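Long-range contacts in SnoN,Epimerase SnoN (Streptomyces nogalater, PDB 5EP9), which binds iron and 2-oxoglutarate and acts as a non-heme epimerase in the biosynthesis of the polyketide nogalamycin: residues A[40-45]-A[218-223]; A[59-64]-A[94-100]; A[123-129]-A[235-240]; A[179-185]-A[198-204]. One frame throughout, in Å; residues are numbered along the deposited sequence.

Contacts 1 and 3 reach the same seven-stranded antiparallel sheet, their centres about 20 Å apart, and both touch 2-oxoglutarate, consistent with the 2-oxoglutarate-dependent PhyH family, which has a cupin-type fold. Contact 2 packs two helices against the sheet close to contact 3, centres about 12 Å apart, whereas contact 4 folds the loop between strands 173-175 and 207-209 and meets contact 1 where His180 packs on Gly44 and probably bonds to Arg41 O. Along the chain contacts 1 and 3 interlock, with contact 4 nested inside both; contact 2 closes before contact 3 opens. The construct joins two SnoN-derived parts at residues 202 and 203: contact 2 lies in the first, contacts 1 and 3 pair the two, and contact 4 includes the junction.

Contact 1. Residues A[40-45]-A[218-223]; sequences YRRDGY and FHHART. With AKG (2-oxoglutaric acid), chain E.
Tyr40 crosses the side chain of His220 at about a right angle, and its hydroxyl OH stops 3.4 Å from His220 CB. With CG anti to the backbone N (chi1 178°), the phenol swings out from the end of helix 30-43 toward strand 216-220, where Phe218 O and the carbonyl carbon of His219 lie at the ring edge. The ring of His220 is steadied from its own side of the contact, since Arg222 N donates to ND1 close to the ring plane.

Gly44, the first residue past the helix, with positive phi, supplies the polar joint. Its carbonyl O accepts His220 N at 2.9 Å and the hydroxyl of Thr223, OG1 to O 2.7 Å, from opposite faces of the carbonyl plane. The hydroxyl comes in from the side, at a C=O...donor angle of 109°, and the amide more nearly in line, at 148°.

Next along, Tyr45 and His219 form a non-hydrogen-bonded antiparallel pair, their CB atoms 3.9 Å apart on one face of the sheet. The rings then part: Tyr45 stacks on Phe175, while His219 reaches the active site. The segments come from different parts of the construct. Chemically, two donors satisfy Gly44 O and probably fix the start of strand 45-48 beside His219, whose NE2 is shared by the iron ligand Asp144 and, weakly, by O1 of 2-oxoglutarate, 3.2 Å away.

Contact 2. Residues A[59-64]-A[94-100]; sequences EYLAEA and SDTMRRL
One face of the Tyr60 ring is covered by Leu100, whose CB makes a CH-pi contact 3.9 Å from the ring centroid, while the methyl CG2 of Thr96 comes within 3.7 Å of Tyr60 CD1. The Arg99 guanidinium has Thr96 CA over one face and Glu59 OE2 and Tyr60 OH near its plane at the edge. The guanidinium and Glu59 carboxylate planes are 28° apart, and the salt bridge is long and weak, NH1 to OE2 3.4 Å; a water links that same OE2 to Thr96 OG1. Replacing Tyr60 by an alanine would probably open a gap over Leu100 and beside Thr96, setting the Leu100 side chain free to shift.

Glu63, bent at chi2 (74°), brings OE2 to Ser94 OG, 2.6 Å away, where the hydroxyl donates on the anti side. The same OG, as N-cap, accepts Met97 N at 3.0 Å, tying the start of helix 95-101 to Glu63, whose OE2 also pairs with Arg66. Met97 CE meets Ala64 CB at 3.9 Å.

Both segments belong to the first part of the construct. The axes of segments 59-64 and 95-100 lie at 134°, and their helices rest on the large sheet, Ala64 and Met97 against Val125 of strand 118-128, Leu61 and Leu100 against Leu237 and Thr239 of strand 236-245.

Contact 3. Residues A[123-129]-A[235-240]; sequences LEVLLKE and PRLSTS. With AKG (2-oxoglutaric acid), chain E.
Lys128 and Arg236 lie side by side and point the same way from neighbouring strands, with Lys128 CG 3.8 Å above the centre of the guanidinium. Arg236 leaves its backbone with CG anti to N (chi1 -167°) and bends at chi3 (76°), a turn that brings the guanidinium round to the distal carboxylate of 2-oxoglutarate. NH1 donates to O4 of the ligand at 3.1 Å and also serves Gly171 O; NH2 lies 2.8 Å from ligand O3 in a weak, poorly aligned hydrogen bond, with a second weak one to O4. NE takes a different partner, a water that also meets Leu126 O and Ser238 OG and lies in the guanidinium plane. Lys128 runs straight over the guanidinium and bends only at chi4 (-93°), so that NZ goes to Val83 O, Val137 O and Thr139 OG1.

At the other end of the ligand, Ser240 OG donates to O2 at 3.0 Å. Between the two sites Leu126 CD1 rests 3.6 Å from ligand O3 and also touches Ser240 CB. The opposite face of the sheet is largely apolar, with Leu127 CD1 and Leu237 CD2 3.9 Å apart. Six backbone hydrogen bonds join these antiparallel strands, which come from different parts of the construct.

A leucine in place of Arg236 would probably leave the distal carboxylate without its cationic mate and the water without its NE donor. The chemistry is that of an anion pocket: one guanidinium grips the far carboxylate, the nearby lysine probably adds positive potential, and a serine hydroxyl holds the carboxylate next to the keto group.

Contact 4. Residues A[179-185]-A[198-204]; sequences SHLLPDP and RPGEIWM
The two loops come close at Pro185 and Arg198, CA atoms 6.0 Å apart, and Arg198 opens a type II turn that closes at Glu201, with no backbone-to-backbone hydrogen bond passing between the segments. The link is made instead by the Arg198 side chain. A bend at chi3 (-70°) turns its guanidinium so that NH1 donates to Pro183 O at 2.9 Å, nearly straight (171°) and in the guanidinium plane. The other N-H of NH1 goes to a water, also in the guanidinium plane, which donates to Ser179 O.

Glu201, within the same turn, holds the arginine side-on: NE to OE1 is 2.7 Å and NH2 to OE2 2.9 Å. Both nitrogens approach from above the carboxylate plane, and OE1 also accepts Arg198 N, so the acid fixes the arginine at backbone and tip together. OE2 has a further partner in Phe196 N. Over one face of the guanidinium sits Leu182, its CD1 4.0 Å above the centre; one face of this buried charge is thus covered by a methyl, and its nitrogens are paired. Leu182 and Met204 meet tip to tip, CD1 to SD 3.9 Å, and Met204 CE rests against Ser179 N. Met204 belongs to the second part of the construct, all the other residues named in these two segments to the first.

Both segments lie in the long connection between strands 173-175 and 207-209 of the four-stranded sheet. Ser179 OG bonds to Val176 O and Val224 N, beside the end of the one strand, while His180 NE2 bonds to Arg41 O of helix 30-43 and Ser179 touches Thr223, just beyond strand 216-220.

Contact 1. Residues A[40-45]-A[218-223]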
# COMPACT_ATOMS: atom_id res chain seq x y z
N TYR A 40 -12.95 5.30 -7.61
CA TYR A 40 -11.59 4.66 -7.77
C TYR A 40 -11.07 4.71 -9.26
O TYR A 40 -9.94 5.05 -9.54
CB TYR A 40 -11.57 3.25 -7.25
CG TYR A 40 -10.25 2.57 -7.44
CD1 TYR A 40 -9.17 2.91 -6.65
CD2 TYR A 40 -10.07 1.57 -8.37
CE1 TYR A 40 -7.94 2.26 -6.82
CE2 TYR A 40 -8.82 0.92 -8.57
CZ TYR A 40 -7.79 1.27 -7.79
OH TYR A 40 -6.56 0.72 -7.92
N ARG A 41 -11.92 4.37 -10.19
CA ARG A 41 -11.53 4.32 -11.59
C ARG A 41 -11.21 5.73 -12.15
O ARG A 41 -10.23 5.89 -12.86
CB ARG A 41 -12.58 3.58 -12.41
CG ARG A 41 -12.39 2.05 -12.13
CD ARG A 41 -13.15 1.12 -13.06
NE ARG A 41 -14.45 1.69 -13.39
CZ ARG A 41 -15.58 1.50 -12.73
NH1 ARG A 41 -15.64 0.66 -11.70
NH2 ARG A 41 -16.70 2.11 -13.21
N ARG A 42 -12.05 6.69 -11.82
CA ARG A 42 -11.90 8.11 -12.26
C ARG A 42 -10.70 8.79 -11.61
O ARG A 42 -9.87 9.34 -12.25
CB ARG A 42 -13.14 8.87 -11.87
CG ARG A 42 -13.23 10.30 -12.42
CD ARG A 42 -14.64 10.93 -12.31
NE ARG A 42 -15.50 10.25 -11.29
CZ ARG A 42 -16.66 9.58 -11.52
NH1 ARG A 42 -17.23 9.51 -12.75
NH2 ARG A 42 -17.31 9.01 -10.48
N ASP A 43 -10.53 8.57 -10.35
CA ASP A 43 -9.49 9.28 -9.61
C ASP A 43 -8.19 8.59 -9.41
O ASP A 43 -7.15 9.23 -9.19
CB ASP A 43 -9.99 9.70 -8.21
CG ASP A 43 -11.14 10.72 -8.23
OD1 ASP A 43 -11.41 11.31 -9.26
OD2 ASP A 43 -11.72 10.95 -7.15
N GLY A 44 -8.25 7.27 -9.33
CA GLY A 44 -7.05 6.46 -9.09
C GLY A 44 -6.79 6.18 -7.63
O GLY A 44 -5.76 5.62 -7.28
N TYR A 45 -7.70 6.66 -6.78
CA TYR A 45 -7.68 6.36 -5.37
C TYR A 45 -9.07 6.46 -4.85
O TYR A 45 -9.91 7.11 -5.44
CB TYR A 45 -6.75 7.32 -4.59
CG TYR A 45 -7.36 8.67 -4.38
CD1 TYR A 45 -7.39 9.58 -5.41
CD2 TYR A 45 -8.03 8.98 -3.19
CE1 TYR A 45 -8.01 10.83 -5.24
CE2 TYR A 45 -8.60 10.21 -3.00
CZ TYR A 45 -8.59 11.11 -4.01
OH TYR A 45 -9.23 12.27 -3.86
N PHE A 218 -7.48 3.18 -0.81
CA PHE A 218 -6.94 2.37 -1.87
C PHE A 218 -6.39 3.27 -2.94
O PHE A 218 -7.04 4.26 -3.32
CB PHE A 218 -7.99 1.49 -2.48
CG PHE A 218 -8.51 0.43 -1.54
CD1 PHE A 218 -9.57 0.70 -0.74
CD2 PHE A 218 -7.89 -0.81 -1.48
CE1 PHE A 218 -10.06 -0.25 0.14
CE2 PHE A 218 -8.39 -1.79 -0.65
CZ PHE A 218 -9.49 -1.52 0.16
N HIS A 219 -5.18 2.97 -3.41
CA HIS A 219 -4.67 3.66 -4.60
C HIS A 219 -4.05 2.73 -5.63
O HIS A 219 -3.27 1.80 -5.33
CB HIS A 219 -3.76 4.84 -4.23
CG HIS A 219 -2.44 4.47 -3.68
ND1 HIS A 219 -2.23 4.25 -2.35
CD2 HIS A 219 -1.23 4.36 -4.27
CE1 HIS A 219 -0.94 4.03 -2.13
NE2 HIS A 219 -0.32 4.07 -3.28
N HIS A 220 -4.31 3.10 -6.85
CA HIS A 220 -3.75 2.45 -8.05
C HIS A 220 -2.24 2.65 -8.15
O HIS A 220 -1.67 3.63 -7.77
CB HIS A 220 -4.48 3.04 -9.29
CG HIS A 220 -4.26 2.32 -10.59
ND1 HIS A 220 -3.10 2.43 -11.34
CD2 HIS A 220 -5.11 1.56 -11.32
CE1 HIS A 220 -3.22 1.70 -12.43
NE2 HIS A 220 -4.43 1.22 -12.47
N ALA A 221 -1.59 1.66 -8.71
CA ALA A 221 -0.13 1.61 -8.84
C ALA A 221 0.47 2.70 -9.76
O ALA A 221 1.67 2.91 -9.72
CB ALA A 221 0.27 0.24 -9.39
N ARG A 222 -0.37 3.27 -10.60
CA ARG A 222 0.03 4.40 -11.46
C ARG A 222 -0.37 5.79 -10.90
O ARG A 222 -0.00 6.82 -11.46
CB ARG A 222 -0.43 4.22 -12.91
CG ARG A 222 0.29 3.06 -13.66
CD ARG A 222 0.19 2.97 -15.18
NE ARG A 222 0.62 4.18 -15.89
CZ ARG A 222 1.78 4.32 -16.47
NH1 ARG A 222 2.68 3.33 -16.48
NH2 ARG A 222 2.03 5.47 -17.07
N THR A 223 -1.08 5.82 -9.75
CA THR A 223 -1.49 7.11 -9.18
C THR A 223 -0.33 7.78 -8.47
O THR A 223 0.31 7.17 -7.63
CB THR A 223 -2.61 6.92 -8.23
OG1 THR A 223 -3.72 6.35 -8.94
CG2 THR A 223 -3.03 8.24 -7.58
C1 AKG E . 2.35 3.76 -0.59
O1 AKG E . 2.43 3.37 -1.78
O2 AKG E . 1.59 3.22 0.25
C2 AKG E . 3.15 4.93 -0.15
O5 AKG E . 3.90 5.49 -0.97
C3 AKG E . 3.01 5.37 1.33
C4 AKG E . 3.69 6.68 1.71
C5 AKG E . 3.58 7.09 3.16
O3 AKG E . 2.88 6.41 3.93
O4 AKG E . 4.23 8.10 3.58

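Contact 2. Residues A[59-64]-A[94-100]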
# COMPACT_ATOMS: atom_id res chain seq x y z
N GLU A 59 -6.32 -3.97 18.43
CA GLU A 59 -5.47 -5.14 18.08
C GLU A 59 -4.27 -4.95 17.06
O GLU A 59 -3.09 -5.25 17.40
CB GLU A 59 -6.33 -6.19 17.50
CG GLU A 59 -5.58 -7.53 17.58
CD GLU A 59 -6.34 -8.74 17.04
OE1 GLU A 59 -7.48 -8.60 16.52
OE2 GLU A 59 -5.69 -9.83 17.09
N TYR A 60 -4.55 -4.41 15.89
CA TYR A 60 -3.51 -4.23 14.85
C TYR A 60 -2.51 -3.17 15.32
O TYR A 60 -1.35 -3.26 15.07
CB TYR A 60 -4.12 -3.99 13.47
CG TYR A 60 -4.94 -5.16 13.04
CD1 TYR A 60 -4.39 -6.44 12.99
CD2 TYR A 60 -6.27 -5.02 12.64
CE1 TYR A 60 -5.15 -7.56 12.65
CE2 TYR A 60 -7.02 -6.13 12.23
CZ TYR A 60 -6.45 -7.39 12.25
OH TYR A 60 -7.17 -8.47 11.82
N LEU A 61 -2.98 -2.14 16.02
CA LEU A 61 -2.11 -1.07 16.47
C LEU A 61 -1.09 -1.63 17.45
O LEU A 61 0.09 -1.36 17.34
CB LEU A 61 -2.91 0.05 17.14
CG LEU A 61 -2.08 1.15 17.81
CD1 LEU A 61 -1.06 1.83 16.86
CD2 LEU A 61 -3.03 2.19 18.41
N ALA A 62 -1.54 -2.45 18.40
CA ALA A 62 -0.61 -2.98 19.38
C ALA A 62 0.41 -3.80 18.68
O ALA A 62 1.55 -3.88 19.12
CB ALA A 62 -1.31 -3.85 20.51
N GLU A 63 -0.04 -4.59 17.74
CA GLU A 63 0.88 -5.53 17.07
C GLU A 63 1.90 -4.66 16.19
O GLU A 63 3.08 -4.96 16.14
CB GLU A 63 0.13 -6.50 16.20
CG GLU A 63 1.05 -7.38 15.35
CD GLU A 63 1.78 -8.48 16.12
OE1 GLU A 63 1.71 -8.53 17.36
OE2 GLU A 63 2.47 -9.28 15.45
N ALA A 64 1.39 -3.62 15.55
CA ALA A 64 2.29 -2.67 14.83
C ALA A 64 3.36 -2.12 15.73
O ALA A 64 4.56 -2.19 15.38
CB ALA A 64 1.53 -1.55 14.19
N SER A 94 4.36 -12.31 11.29
CA SER A 94 3.27 -12.03 12.19
C SER A 94 1.95 -12.49 11.64
O SER A 94 1.46 -11.97 10.66
CB SER A 94 3.20 -10.49 12.38
OG SER A 94 1.99 -10.13 13.04
N ASP A 95 1.39 -13.48 12.25
CA ASP A 95 0.06 -13.92 11.86
C ASP A 95 -0.96 -12.65 11.91
O ASP A 95 -1.91 -12.63 11.15
CB ASP A 95 -0.42 -15.03 12.78
CG ASP A 95 0.47 -16.34 12.55
OD1 ASP A 95 1.13 -16.38 11.48
OD2 ASP A 95 0.51 -17.28 13.38
N THR A 96 -0.82 -11.81 12.92
CA THR A 96 -1.77 -10.86 13.24
C THR A 96 -1.75 -9.84 11.99
O THR A 96 -2.77 -9.60 11.39
CB THR A 96 -1.45 -10.16 14.58
OG1 THR A 96 -1.69 -11.06 15.66
CG2 THR A 96 -2.34 -8.95 14.78
N MET A 97 -0.57 -9.49 11.55
CA MET A 97 -0.46 -8.82 10.35
C MET A 97 -0.92 -9.56 9.07
O MET A 97 -1.52 -8.93 8.17
CB MET A 97 0.98 -8.21 10.17
CG MET A 97 1.31 -7.15 11.21
SD MET A 97 0.03 -5.85 11.15
CE MET A 97 0.41 -4.94 12.60
N ARG A 98 -0.74 -10.85 9.01
CA ARG A 98 -1.32 -11.57 7.92
C ARG A 98 -2.82 -11.50 7.94
O ARG A 98 -3.43 -11.53 6.84
CB ARG A 98 -0.84 -13.05 7.87
CG ARG A 98 -1.04 -13.74 6.50
CD ARG A 98 -0.51 -15.18 6.55
NE ARG A 98 -0.36 -15.81 5.22
CZ ARG A 98 -1.37 -16.32 4.48
NH1 ARG A 98 -2.63 -16.21 4.89
NH2 ARG A 98 -1.13 -16.97 3.33
N ARG A 99 -3.43 -11.56 9.13
CA ARG A 99 -4.90 -11.44 9.18
C ARG A 99 -5.33 -10.08 8.65
O ARG A 99 -6.36 -9.95 8.00
CB ARG A 99 -5.51 -11.66 10.57
CG ARG A 99 -5.48 -13.16 10.95
CD ARG A 99 -6.23 -13.52 12.23
NE ARG A 99 -5.35 -13.50 13.37
CZ ARG A 99 -5.18 -12.46 14.18
NH1 ARG A 99 -5.83 -11.29 13.99
NH2 ARG A 99 -4.29 -12.62 15.18
N LEU A 100 -4.58 -9.06 8.96
CA LEU A 100 -4.91 -7.72 8.41
C LEU A 100 -4.75 -7.67 6.87
O LEU A 100 -5.54 -7.06 6.16
CB LEU A 100 -4.12 -6.60 9.12
CG LEU A 100 -4.30 -5.19 8.63
CD1 LEU A 100 -5.75 -4.74 8.68
CD2 LEU A 100 -3.41 -4.30 9.45
O HOH W 1 -3.22 -9.85 18.09

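Contact 3. Residues A[123-129]-A[235-240]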
# COMPACT_ATOMS: atom_id res chain seq x y z
N LEU A 123 2.59 -6.97 2.88
CA LEU A 123 2.15 -5.95 3.81
C LEU A 123 3.33 -5.34 4.51
O LEU A 123 4.19 -6.07 5.02
CB LEU A 123 1.16 -6.48 4.80
CG LEU A 123 0.56 -5.43 5.78
CD1 LEU A 123 -0.87 -5.70 6.12
CD2 LEU A 123 1.37 -5.28 7.07
N GLU A 124 3.33 -4.02 4.60
CA GLU A 124 4.31 -3.30 5.47
C GLU A 124 3.70 -2.53 6.61
O GLU A 124 2.61 -2.02 6.47
CB GLU A 124 5.17 -2.38 4.62
CG GLU A 124 6.07 -3.15 3.63
CD GLU A 124 6.76 -2.20 2.59
OE1 GLU A 124 6.36 -1.02 2.44
OE2 GLU A 124 7.77 -2.60 1.99
N VAL A 125 4.40 -2.42 7.73
CA VAL A 125 3.97 -1.58 8.81
C VAL A 125 4.74 -0.28 8.70
O VAL A 125 5.95 -0.33 8.73
CB VAL A 125 4.27 -2.23 10.16
CG1 VAL A 125 3.90 -1.34 11.33
CG2 VAL A 125 3.53 -3.56 10.31
N LEU A 126 4.06 0.88 8.70
CA LEU A 126 4.73 2.15 8.45
C LEU A 126 4.69 3.03 9.66
O LEU A 126 3.67 3.16 10.28
CB LEU A 126 4.16 2.90 7.25
CG LEU A 126 3.97 2.08 5.98
CD1 LEU A 126 3.36 2.96 4.89
CD2 LEU A 126 5.26 1.51 5.48
N LEU A 127 5.82 3.65 9.95
CA LEU A 127 5.96 4.62 11.03
C LEU A 127 6.65 5.92 10.53
O LEU A 127 7.75 5.88 10.01
CB LEU A 127 6.85 4.03 12.10
CG LEU A 127 7.31 4.93 13.24
CD1 LEU A 127 6.14 5.41 14.08
CD2 LEU A 127 8.35 4.21 14.11
N LYS A 128 5.99 7.03 10.73
CA LYS A 128 6.61 8.35 10.71
C LYS A 128 6.50 9.01 12.02
O LYS A 128 5.43 9.17 12.56
CB LYS A 128 5.96 9.35 9.73
CG LYS A 128 6.21 9.14 8.30
CD LYS A 128 5.72 10.42 7.56
CE LYS A 128 5.72 10.20 6.06
NZ LYS A 128 6.97 10.65 5.42
N GLU A 129 7.62 9.41 12.53
CA GLU A 129 7.68 10.09 13.79
C GLU A 129 8.93 10.89 13.93
O GLU A 129 9.91 10.67 13.24
CB GLU A 129 7.66 9.09 14.96
CG GLU A 129 8.94 8.29 15.08
CD GLU A 129 8.93 7.34 16.26
OE1 GLU A 129 7.97 7.34 17.08
OE2 GLU A 129 9.94 6.62 16.36
N PRO A 235 3.15 9.53 16.97
CA PRO A 235 3.59 8.82 15.78
C PRO A 235 2.49 8.52 14.80
O PRO A 235 1.34 8.35 15.15
CB PRO A 235 4.20 7.55 16.32
CG PRO A 235 3.64 7.39 17.72
CD PRO A 235 3.31 8.75 18.22
N ARG A 236 2.83 8.55 13.54
CA ARG A 236 1.93 8.16 12.48
C ARG A 236 2.15 6.62 12.28
O ARG A 236 3.25 6.19 11.93
CB ARG A 236 2.23 8.87 11.18
CG ARG A 236 1.11 8.69 10.17
CD ARG A 236 1.55 9.03 8.78
NE ARG A 236 2.36 7.96 8.21
CZ ARG A 236 2.86 7.94 6.99
NH1 ARG A 236 2.77 8.95 6.14
NH2 ARG A 236 3.54 6.89 6.62
N LEU A 237 1.10 5.85 12.44
CA LEU A 237 1.17 4.39 12.34
C LEU A 237 0.07 3.88 11.46
O LEU A 237 -1.12 4.31 11.59
CB LEU A 237 1.00 3.73 13.71
CG LEU A 237 2.23 3.87 14.60
CD1 LEU A 237 1.94 3.82 16.11
CD2 LEU A 237 3.26 2.80 14.31
N SER A 238 0.48 3.00 10.53
CA SER A 238 -0.43 2.51 9.52
C SER A 238 0.14 1.27 8.95
O SER A 238 1.34 0.95 9.16
CB SER A 238 -0.61 3.57 8.37
OG SER A 238 0.65 3.89 7.78
N THR A 239 -0.66 0.63 8.13
CA THR A 239 -0.13 -0.41 7.29
C THR A 239 -0.40 -0.11 5.84
O THR A 239 -1.43 0.44 5.54
CB THR A 239 -0.73 -1.82 7.62
OG1 THR A 239 -2.14 -1.79 7.40
CG2 THR A 239 -0.45 -2.20 9.05
N SER A 240 0.44 -0.70 4.99
CA SER A 240 0.31 -0.62 3.54
C SER A 240 0.48 -1.97 2.89
O SER A 240 1.49 -2.62 3.05
CB SER A 240 1.36 0.39 3.01
OG SER A 240 1.11 0.70 1.72
C1 AKG E . 2.35 3.76 -0.59
O1 AKG E . 2.43 3.37 -1.78
O2 AKG E . 1.59 3.22 0.25
C2 AKG E . 3.15 4.93 -0.15
O5 AKG E . 3.90 5.49 -0.97
C3 AKG E . 3.01 5.37 1.33
C4 AKG E . 3.69 6.68 1.71
C5 AKG E . 3.58 7.09 3.16
O3 AKG E . 2.88 6.41 3.93
O4 AKG E . 4.23 8.10 3.58
O HOH W 2 2.37 5.39 9.13

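Contact 4. Residues A[179-185]-A[198-204]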
# COMPACT_ATOMS: atom_id res chain seq x y z
N SER A 179 -4.08 10.81 -12.40
CA SER A 179 -2.67 10.67 -12.82
C SER A 179 -2.33 9.23 -13.24
O SER A 179 -1.41 8.97 -13.98
CB SER A 179 -1.74 11.12 -11.70
OG SER A 179 -1.98 10.34 -10.50
N HIS A 180 -3.13 8.30 -12.78
CA HIS A 180 -3.03 6.89 -13.18
C HIS A 180 -3.38 6.61 -14.62
O HIS A 180 -3.11 5.54 -15.11
CB HIS A 180 -3.88 5.95 -12.27
CG HIS A 180 -5.36 6.14 -12.37
ND1 HIS A 180 -5.98 7.37 -12.27
CD2 HIS A 180 -6.33 5.24 -12.61
CE1 HIS A 180 -7.28 7.22 -12.46
NE2 HIS A 180 -7.52 5.93 -12.64
N LEU A 181 -4.06 7.57 -15.27
CA LEU A 181 -4.44 7.45 -16.68
C LEU A 181 -3.49 8.11 -17.63
O LEU A 181 -3.72 8.12 -18.80
CB LEU A 181 -5.83 8.09 -16.88
CG LEU A 181 -6.88 7.57 -15.93
CD1 LEU A 181 -8.14 8.42 -16.12
CD2 LEU A 181 -7.16 6.08 -16.23
N LEU A 182 -2.43 8.69 -17.11
CA LEU A 182 -1.44 9.38 -17.90
C LEU A 182 -0.54 8.32 -18.54
O LEU A 182 -0.41 7.24 -18.01
CB LEU A 182 -0.61 10.30 -17.06
CG LEU A 182 -1.35 11.48 -16.44
CD1 LEU A 182 -0.46 12.18 -15.45
CD2 LEU A 182 -1.85 12.53 -17.47
N PRO A 183 0.09 8.64 -19.72
CA PRO A 183 1.09 7.78 -20.29
C PRO A 183 2.32 7.70 -19.42
O PRO A 183 2.49 8.48 -18.52
CB PRO A 183 1.47 8.47 -21.63
CG PRO A 183 1.01 9.86 -21.55
CD PRO A 183 0.04 9.96 -20.39
N ASP A 184 3.19 6.74 -19.70
CA ASP A 184 4.47 6.59 -18.97
C ASP A 184 5.37 7.79 -19.05
O ASP A 184 5.45 8.42 -20.08
CB ASP A 184 5.31 5.43 -19.49
CG ASP A 184 4.68 4.08 -19.20
OD1 ASP A 184 3.69 4.01 -18.45
OD2 ASP A 184 5.22 3.10 -19.75
N PRO A 185 6.09 8.06 -17.95
CA PRO A 185 7.15 9.04 -18.06
C PRO A 185 8.14 8.41 -19.00
O PRO A 185 8.20 7.17 -19.05
CB PRO A 185 7.67 9.17 -16.62
CG PRO A 185 7.08 8.04 -15.84
CD PRO A 185 6.05 7.35 -16.65
N ARG A 198 5.43 14.49 -16.96
CA ARG A 198 4.64 14.46 -18.16
C ARG A 198 4.02 15.83 -18.42
O ARG A 198 3.87 16.64 -17.51
CB ARG A 198 3.60 13.39 -18.05
CG ARG A 198 4.32 12.08 -18.09
CD ARG A 198 3.59 11.02 -17.39
NE ARG A 198 3.56 11.17 -15.94
CZ ARG A 198 3.03 10.26 -15.14
NH1 ARG A 198 2.59 9.10 -15.64
NH2 ARG A 198 2.97 10.48 -13.82
N PRO A 199 3.74 16.13 -19.70
CA PRO A 199 3.34 17.52 -20.02
C PRO A 199 1.96 17.82 -19.43
O PRO A 199 1.09 16.94 -19.37
CB PRO A 199 3.38 17.55 -21.56
CG PRO A 199 3.77 16.14 -22.02
CD PRO A 199 3.71 15.23 -20.87
N GLY A 200 1.83 18.99 -18.84
CA GLY A 200 0.59 19.32 -18.09
C GLY A 200 0.45 18.77 -16.68
O GLY A 200 -0.38 19.23 -15.93
N GLU A 201 1.21 17.73 -16.32
CA GLU A 201 1.04 17.08 -14.99
C GLU A 201 1.16 18.01 -13.77
O GLU A 201 0.45 17.84 -12.84
CB GLU A 201 2.09 15.99 -14.85
CG GLU A 201 1.85 15.08 -13.70
CD GLU A 201 2.80 13.83 -13.72
OE1 GLU A 201 3.60 13.61 -14.69
OE2 GLU A 201 2.79 13.12 -12.73
N ILE A 202 2.10 18.95 -13.78
CA ILE A 202 2.28 19.84 -12.65
C ILE A 202 0.99 20.70 -12.40
O ILE A 202 0.82 21.24 -11.27
CB ILE A 202 3.51 20.78 -12.77
CG1 ILE A 202 3.49 21.65 -13.98
CG2 ILE A 202 4.83 20.02 -12.68
CD1 ILE A 202 4.51 22.80 -13.87
N TRP A 203 0.20 20.95 -13.51
CA TRP A 203 -1.04 21.79 -13.47
C TRP A 203 -2.26 20.97 -12.86
O TRP A 203 -3.32 21.51 -12.68
CB TRP A 203 -1.34 22.42 -14.80
CG TRP A 203 -0.11 23.32 -15.22
CD1 TRP A 203 0.69 23.09 -16.23
CD2 TRP A 203 0.46 24.39 -14.47
NE1 TRP A 203 1.73 23.91 -16.16
CE2 TRP A 203 1.62 24.73 -15.10
CE3 TRP A 203 0.09 25.09 -13.33
CZ2 TRP A 203 2.37 25.73 -14.67
CZ3 TRP A 203 0.88 26.05 -12.85
CH2 TRP A 203 2.00 26.35 -13.45
N MET A 204 -2.07 19.72 -12.60
CA MET A 204 -3.16 18.88 -12.09
C MET A 204 -3.45 18.89 -10.54
O MET A 204 -2.55 18.98 -9.76
CB MET A 204 -2.89 17.40 -12.38
CG MET A 204 -3.02 17.04 -13.88
SD MET A 204 -2.33 15.34 -14.15
CE MET A 204 -3.92 14.43 -13.73
O HOH W 3 1.58 7.90 -13.26